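Local coordinates for metallo-beta-lactamase family protein (Thermus thermophilus, PDB 2ZO4), which binds two zinc ions in a metallo-beta-lactamase fold and is probably a hydrolase whose substrate is not established, at residues I237-V240 with R241-A244; V305-G309 with P310-Y314. All coordinates share one frame; numbering follows the deposited sequence.

Contact 1 (I237-V240 with R241-A244); sequences IADV and RQRA
Asp239 caps and Val240 begins helix 240-261, where the backbone N of Arg243 bonds to Asp239 O at 3.1 Å and the N of Ala244 to Val240 O at 3.0 Å. Asp239 is the N-cap. With CG anti to the backbone N (chi1 -166°), its carboxylate folds back over the turn, and OD1 accepts the backbone N-H of Gln242 at 3.0 Å, the donor arriving from above the carboxylate plane and not within it. The side chain of Gln242 crosses that of Asp239 at about a right angle, and Gln242 CB lies 3.4 Å from Asp239 CG; the amide end of the glutamine turns to Glu246, which takes a bond from NE2. On another side of the turn, Ile237 sets CG2 against Arg243 CB at 3.8 Å. From there the arginine bends at chi2 and carries its guanidinium away to Leu193 O and Glu246, while Ile237 and Val240 pack on Ala229 of strand 228-231 and on Leu192. The chemistry is that of a helix start: one carboxylate oxygen satisfies a first-turn N-H that has no preceding turn to bond to, and its negative charge would probably interact favourably with the helix dipole.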
ATOM      1  N   ILE A 237      -2.477  15.901  -3.746  1.00 14.77           N
ATOM      2  CA  ILE A 237      -3.537  15.723  -4.738  1.00 14.74           C
ATOM      3  C   ILE A 237      -4.645  16.744  -4.466  1.00 15.02           C
ATOM      4  O   ILE A 237      -5.415  16.603  -3.513  1.00 14.91           O
ATOM      5  CB  ILE A 237      -4.090  14.264  -4.742  1.00 14.42           C
ATOM      6  CG1 ILE A 237      -2.977  13.274  -5.099  1.00 14.40           C
ATOM      7  CG2 ILE A 237      -5.270  14.120  -5.718  1.00 14.51           C
ATOM      8  CD1 ILE A 237      -3.218  11.839  -4.629  1.00 13.93           C
ATOM      9  N   ALA A 238      -4.709  17.776  -5.307  1.00 15.24           N
ATOM     10  CA  ALA A 238      -5.607  18.909  -5.079  1.00 15.49           C
ATOM     11  C   ALA A 238      -7.064  18.587  -5.401  1.00 15.57           C
ATOM     12  O   ALA A 238      -7.971  19.047  -4.700  1.00 15.74           O
ATOM     13  CB  ALA A 238      -5.136  20.133  -5.858  1.00 15.75           C
ATOM     14  N   ASP A 239      -7.281  17.805  -6.458  1.00 15.43           N
ATOM     15  CA  ASP A 239      -8.619  17.338  -6.811  1.00 15.36           C
ATOM     16  C   ASP A 239      -8.684  15.812  -6.694  1.00 15.17           C
ATOM     17  O   ASP A 239      -8.244  15.084  -7.587  1.00 14.81           O
ATOM     18  CB  ASP A 239      -9.020  17.813  -8.217  1.00 15.55           C
ATOM     19  CG  ASP A 239     -10.520  17.644  -8.495  1.00 16.11           C
ATOM     20  OD1 ASP A 239     -11.133  16.680  -7.987  1.00 16.01           O
ATOM     21  OD2 ASP A 239     -11.085  18.477  -9.237  1.00 16.83           O
ATOM     22  N   VAL A 240      -9.243  15.347  -5.579  1.00 15.06           N
ATOM     23  CA  VAL A 240      -9.271  13.925  -5.245  1.00 15.14           C
ATOM     24  C   VAL A 240     -10.195  13.133  -6.176  1.00 15.32           C
ATOM     25  O   VAL A 240      -9.819  12.059  -6.646  1.00 15.11           O
ATOM     26  CB  VAL A 240      -9.642  13.703  -3.752  1.00 15.07           C
ATOM     27  CG1 VAL A 240      -9.810  12.215  -3.434  1.00 14.92           C
ATOM     28  CG2 VAL A 240      -8.585  14.317  -2.851  1.00 14.98           C
ATOM     29  N   ARG A 241     -11.383  13.674  -6.452  1.00 15.68           N
ATOM     30  CA  ARG A 241     -12.333  13.032  -7.363  1.00 16.37           C
ATOM     31  C   ARG A 241     -11.728  12.867  -8.751  1.00 16.36           C
ATOM     32  O   ARG A 241     -11.876  11.811  -9.376  1.00 16.38           O
ATOM     33  CB  ARG A 241     -13.658  13.809  -7.454  1.00 16.27           C
ATOM     34  CG  ARG A 241     -14.669  13.180  -8.425  1.00 17.10           C
ATOM     35  CD  ARG A 241     -15.941  14.019  -8.633  1.00 17.42           C
ATOM     36  NE  ARG A 241     -16.811  14.036  -7.455  1.00 19.60           N
ATOM     37  CZ  ARG A 241     -17.687  13.084  -7.137  1.00 20.99           C
ATOM     38  NH1 ARG A 241     -17.828  12.003  -7.900  1.00 21.65           N
ATOM     39  NH2 ARG A 241     -18.421  13.209  -6.040  1.00 20.93           N
ATOM     40  N   GLN A 242     -11.035  13.908  -9.214  1.00 16.50           N
ATOM     41  CA  GLN A 242     -10.428  13.915 -10.544  1.00 16.91           C
ATOM     42  C   GLN A 242      -9.362  12.841 -10.677  1.00 16.27           C
ATOM     43  O   GLN A 242      -9.363  12.094 -11.651  1.00 16.35           O
ATOM     44  CB  GLN A 242      -9.842  15.291 -10.877  1.00 16.77           C
ATOM     45  CG  GLN A 242      -9.284  15.412 -12.287  1.00 18.00           C
ATOM     46  CD  GLN A 242      -8.662  16.771 -12.557  1.00 18.44           C
ATOM     47  OE1 GLN A 242      -9.259  17.812 -12.268  1.00 21.51           O
ATOM     48  NE2 GLN A 242      -7.454  16.768 -13.115  1.00 19.87           N
ATOM     49  N   ARG A 243      -8.462  12.760  -9.699  1.00 15.89           N
ATOM     50  CA  ARG A 243      -7.418  11.733  -9.718  1.00 15.91           C
ATOM     51  C   ARG A 243      -7.989  10.311  -9.614  1.00 15.64           C
ATOM     52  O   ARG A 243      -7.520   9.402 -10.298  1.00 15.60           O
ATOM     53  CB  ARG A 243      -6.370  11.978  -8.624  1.00 15.70           C
ATOM     54  CG  ARG A 243      -5.130  11.079  -8.720  1.00 16.26           C
ATOM     55  CD  ARG A 243      -4.472  11.157 -10.102  1.00 16.42           C
ATOM     56  NE  ARG A 243      -3.418  10.159 -10.268  1.00 15.88           N
ATOM     57  CZ  ARG A 243      -3.026   9.658 -11.437  1.00 16.65           C
ATOM     58  NH1 ARG A 243      -3.597  10.053 -12.572  1.00 16.57           N
ATOM     59  NH2 ARG A 243      -2.059   8.751 -11.471  1.00 16.65           N
ATOM     60  N   ALA A 244      -8.997  10.133  -8.764  1.00 15.64           N
ATOM     61  CA  ALA A 244      -9.687   8.846  -8.628  1.00 15.83           C
ATOM     62  C   ALA A 244     -10.329   8.416  -9.952  1.00 15.91           C
ATOM     63  O   ALA A 244     -10.253   7.248 -10.335  1.00 15.84           O
ATOM     64  CB  ALA A 244     -10.728   8.917  -7.530  1.00 15.69           C
TER

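Contact 2 (V305-G309 with P310-Y314); sequences VGRGG and PPYRY
Arg307 and Tyr314 face each other as an antiparallel non-hydrogen-bonded pair, and the arginine can be followed outward between two tyrosines. Its CB sits squarely over one face of the Tyr314 ring, 4.0 Å from the centroid and 12° off the normal, a CH-pi contact. A chi1 of 71° places CG between the backbone N and the carbonyl carbon, and the chain then runs extended alongside both rings. CD lies 3.6 Å from Tyr314 OH and equally near Tyr312 CD2. Beyond it, NE and CZ pass over the Tyr312 ring, and Arg307 CZ comes within 3.5 Å of Tyr312 CE2; the guanidinium lies flat on this ring, planes 11° apart, in a cation-pi stack. At the tip, Arg307 NH1 gives Tyr314 OH a hydrogen bond of 3.2 Å, somewhat bent and tilted from the guanidinium plane. Glu297 of helix 286-301 bonds to the same hydroxyl, and NH2 comes close to the like-charged Arg300. The opposite face of Tyr312 is met by Pro310 CB, 3.8 Å above its plane, so the ring is held between proline and arginine. Val305 CG2 touches the edge of Tyr314. The backbone is tied by Gly308 N to Arg313 O at 3.0 Å, and the connection passes through Gly309 and two cis peptide bonds, before Pro310 and before Pro311. Two neighbouring antiparallel strands, 305-308 and 313-316, joined by this short loop make a beta hairpin, which carries Arg307 and Tyr314 on one face and packs against helix 286-301.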
ATOM      1  N   VAL A 305     -11.275 -13.597 -20.451  1.00 14.33           N
ATOM      2  CA  VAL A 305     -10.142 -14.473 -20.737  1.00 13.62           C
ATOM      3  C   VAL A 305     -10.311 -15.830 -20.060  1.00 13.37           C
ATOM      4  O   VAL A 305     -11.078 -15.969 -19.105  1.00 12.95           O
ATOM      5  CB  VAL A 305      -8.762 -13.850 -20.337  1.00 13.73           C
ATOM      6  CG1 VAL A 305      -8.567 -12.465 -20.966  1.00 13.51           C
ATOM      7  CG2 VAL A 305      -8.582 -13.806 -18.824  1.00 13.32           C
ATOM      8  N   GLY A 306      -9.594 -16.825 -20.577  1.00 13.02           N
ATOM      9  CA  GLY A 306      -9.522 -18.137 -19.952  1.00 12.76           C
ATOM     10  C   GLY A 306      -8.066 -18.498 -19.772  1.00 12.74           C
ATOM     11  O   GLY A 306      -7.180 -17.722 -20.147  1.00 12.65           O
ATOM     12  N   ARG A 307      -7.815 -19.676 -19.201  1.00 12.55           N
ATOM     13  CA  ARG A 307      -6.453 -20.164 -19.002  1.00 12.28           C
ATOM     14  C   ARG A 307      -6.373 -21.693 -19.061  1.00 12.56           C
ATOM     15  O   ARG A 307      -7.293 -22.390 -18.633  1.00 12.43           O
ATOM     16  CB  ARG A 307      -5.850 -19.625 -17.690  1.00 12.17           C
ATOM     17  CG  ARG A 307      -6.440 -20.206 -16.414  1.00 11.49           C
ATOM     18  CD  ARG A 307      -5.834 -19.583 -15.163  1.00 12.06           C
ATOM     19  NE  ARG A 307      -6.362 -20.220 -13.956  1.00 11.67           N
ATOM     20  CZ  ARG A 307      -5.957 -19.964 -12.714  1.00 12.23           C
ATOM     21  NH1 ARG A 307      -5.004 -19.068 -12.476  1.00 12.47           N
ATOM     22  NH2 ARG A 307      -6.515 -20.612 -11.701  1.00 12.38           N
ATOM     23  N   GLY A 308      -5.274 -22.195 -19.617  1.00 12.76           N
ATOM     24  CA  GLY A 308      -4.968 -23.620 -19.605  1.00 13.43           C
ATOM     25  C   GLY A 308      -3.984 -23.886 -18.484  1.00 14.04           C
ATOM     26  O   GLY A 308      -3.632 -22.973 -17.735  1.00 14.18           O
ATOM     27  N   GLY A 309      -3.543 -25.132 -18.362  1.00 14.39           N
ATOM     28  CA  GLY A 309      -2.542 -25.497 -17.367  1.00 14.87           C
ATOM     29  C   GLY A 309      -3.113 -25.799 -15.992  1.00 15.26           C
ATOM     30  O   GLY A 309      -4.279 -26.183 -15.881  1.00 15.27           O
ATOM     31  N   PRO A 310      -2.300 -25.625 -14.928  1.00 15.55           N
ATOM     32  CA  PRO A 310      -0.929 -25.092 -14.928  1.00 15.92           C
ATOM     33  C   PRO A 310       0.081 -25.989 -15.664  1.00 16.20           C
ATOM     34  O   PRO A 310      -0.167 -27.187 -15.808  1.00 16.54           O
ATOM     35  CB  PRO A 310      -0.589 -25.000 -13.436  1.00 15.85           C
ATOM     36  CG  PRO A 310      -1.471 -25.999 -12.782  1.00 15.79           C
ATOM     37  CD  PRO A 310      -2.743 -25.987 -13.569  1.00 15.59           C
ATOM     38  N   PRO A 311       1.202 -25.412 -16.156  1.00 16.50           N
ATOM     39  CA  PRO A 311       1.594 -23.993 -16.169  1.00 16.27           C
ATOM     40  C   PRO A 311       0.578 -23.107 -16.879  1.00 16.12           C
ATOM     41  O   PRO A 311       0.188 -23.395 -18.013  1.00 15.90           O
ATOM     42  CB  PRO A 311       2.920 -24.000 -16.944  1.00 16.48           C
ATOM     43  CG  PRO A 311       3.448 -25.369 -16.770  1.00 16.33           C
ATOM     44  CD  PRO A 311       2.247 -26.263 -16.757  1.00 16.41           C
ATOM     45  N   TYR A 312       0.165 -22.031 -16.209  1.00 15.80           N
ATOM     46  CA  TYR A 312      -0.920 -21.191 -16.699  1.00 15.61           C
ATOM     47  C   TYR A 312      -0.532 -20.372 -17.925  1.00 15.36           C
ATOM     48  O   TYR A 312       0.457 -19.637 -17.911  1.00 15.52           O
ATOM     49  CB  TYR A 312      -1.444 -20.265 -15.593  1.00 15.60           C
ATOM     50  CG  TYR A 312      -1.948 -20.977 -14.354  1.00 15.87           C
ATOM     51  CD1 TYR A 312      -1.291 -20.830 -13.138  1.00 15.51           C
ATOM     52  CD2 TYR A 312      -3.081 -21.796 -14.399  1.00 16.35           C
ATOM     53  CE1 TYR A 312      -1.744 -21.470 -11.994  1.00 16.06           C
ATOM     54  CE2 TYR A 312      -3.541 -22.445 -13.257  1.00 16.07           C
ATOM     55  CZ  TYR A 312      -2.864 -22.274 -12.060  1.00 15.92           C
ATOM     56  OH  TYR A 312      -3.297 -22.902 -10.923  1.00 16.53           O
ATOM     57  N   ARG A 313      -1.320 -20.525 -18.983  1.00 14.95           N
ATOM     58  CA  ARG A 313      -1.218 -19.700 -20.176  1.00 14.94           C
ATOM     59  C   ARG A 313      -2.607 -19.121 -20.412  1.00 14.47           C
ATOM     60  O   ARG A 313      -3.584 -19.865 -20.520  1.00 14.34           O
ATOM     61  CB  ARG A 313      -0.746 -20.523 -21.391  1.00 14.81           C
ATOM     62  CG  ARG A 313       0.628 -21.177 -21.221  1.00 15.39           C
ATOM     63  CD  ARG A 313       1.212 -21.686 -22.554  1.00 16.35           C
ATOM     64  NE  ARG A 313       1.593 -20.593 -23.455  1.00 18.54           N
ATOM     65  CZ  ARG A 313       2.786 -20.001 -23.474  1.00 20.02           C
ATOM     66  NH1 ARG A 313       3.745 -20.382 -22.639  1.00 20.39           N
ATOM     67  NH2 ARG A 313       3.019 -19.013 -24.331  1.00 20.56           N
ATOM     68  N   TYR A 314      -2.693 -17.795 -20.449  1.00 14.11           N
ATOM     69  CA  TYR A 314      -3.968 -17.099 -20.617  1.00 13.87           C
ATOM     70  C   TYR A 314      -4.255 -16.807 -22.090  1.00 14.04           C
ATOM     71  O   TYR A 314      -3.337 -16.575 -22.875  1.00 13.85           O
ATOM     72  CB  TYR A 314      -3.982 -15.797 -19.806  1.00 13.49           C
ATOM     73  CG  TYR A 314      -4.067 -15.984 -18.301  1.00 12.54           C
ATOM     74  CD1 TYR A 314      -5.264 -15.754 -17.623  1.00 11.84           C
ATOM     75  CD2 TYR A 314      -2.951 -16.381 -17.558  1.00 12.33           C
ATOM     76  CE1 TYR A 314      -5.355 -15.918 -16.242  1.00 11.55           C
ATOM     77  CE2 TYR A 314      -3.029 -16.556 -16.174  1.00 11.92           C
ATOM     78  CZ  TYR A 314      -4.237 -16.317 -15.523  1.00 12.58           C
ATOM     79  OH  TYR A 314      -4.331 -16.478 -14.159  1.00 12.33           O
TER

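How the contacts relate
Both contacts are local and partly buried, but contact 1 starts helix 240-261 soon after zinc ligand His233, whereas contact 2 belongs to the hairpin near the C-terminus, away from the metals. Their centres lie about 18 and 28 Å from the chain centre and 37 Å from each other. Each has a buried side, Ile237, Val240 and Ala244 in one and Val305, Gly306 and Tyr314 in the other; in contact 1 Asp239, Arg241 and Gln242 are exposed, in contact 2 the prolines and Arg313. Backbone N-H groups donate every bond within contact 1, where a polar cap ends a helix. Contact 2 combines one backbone bond, the Arg307-Tyr314 side-chain bond and a cation-pi stack across the hairpin's end.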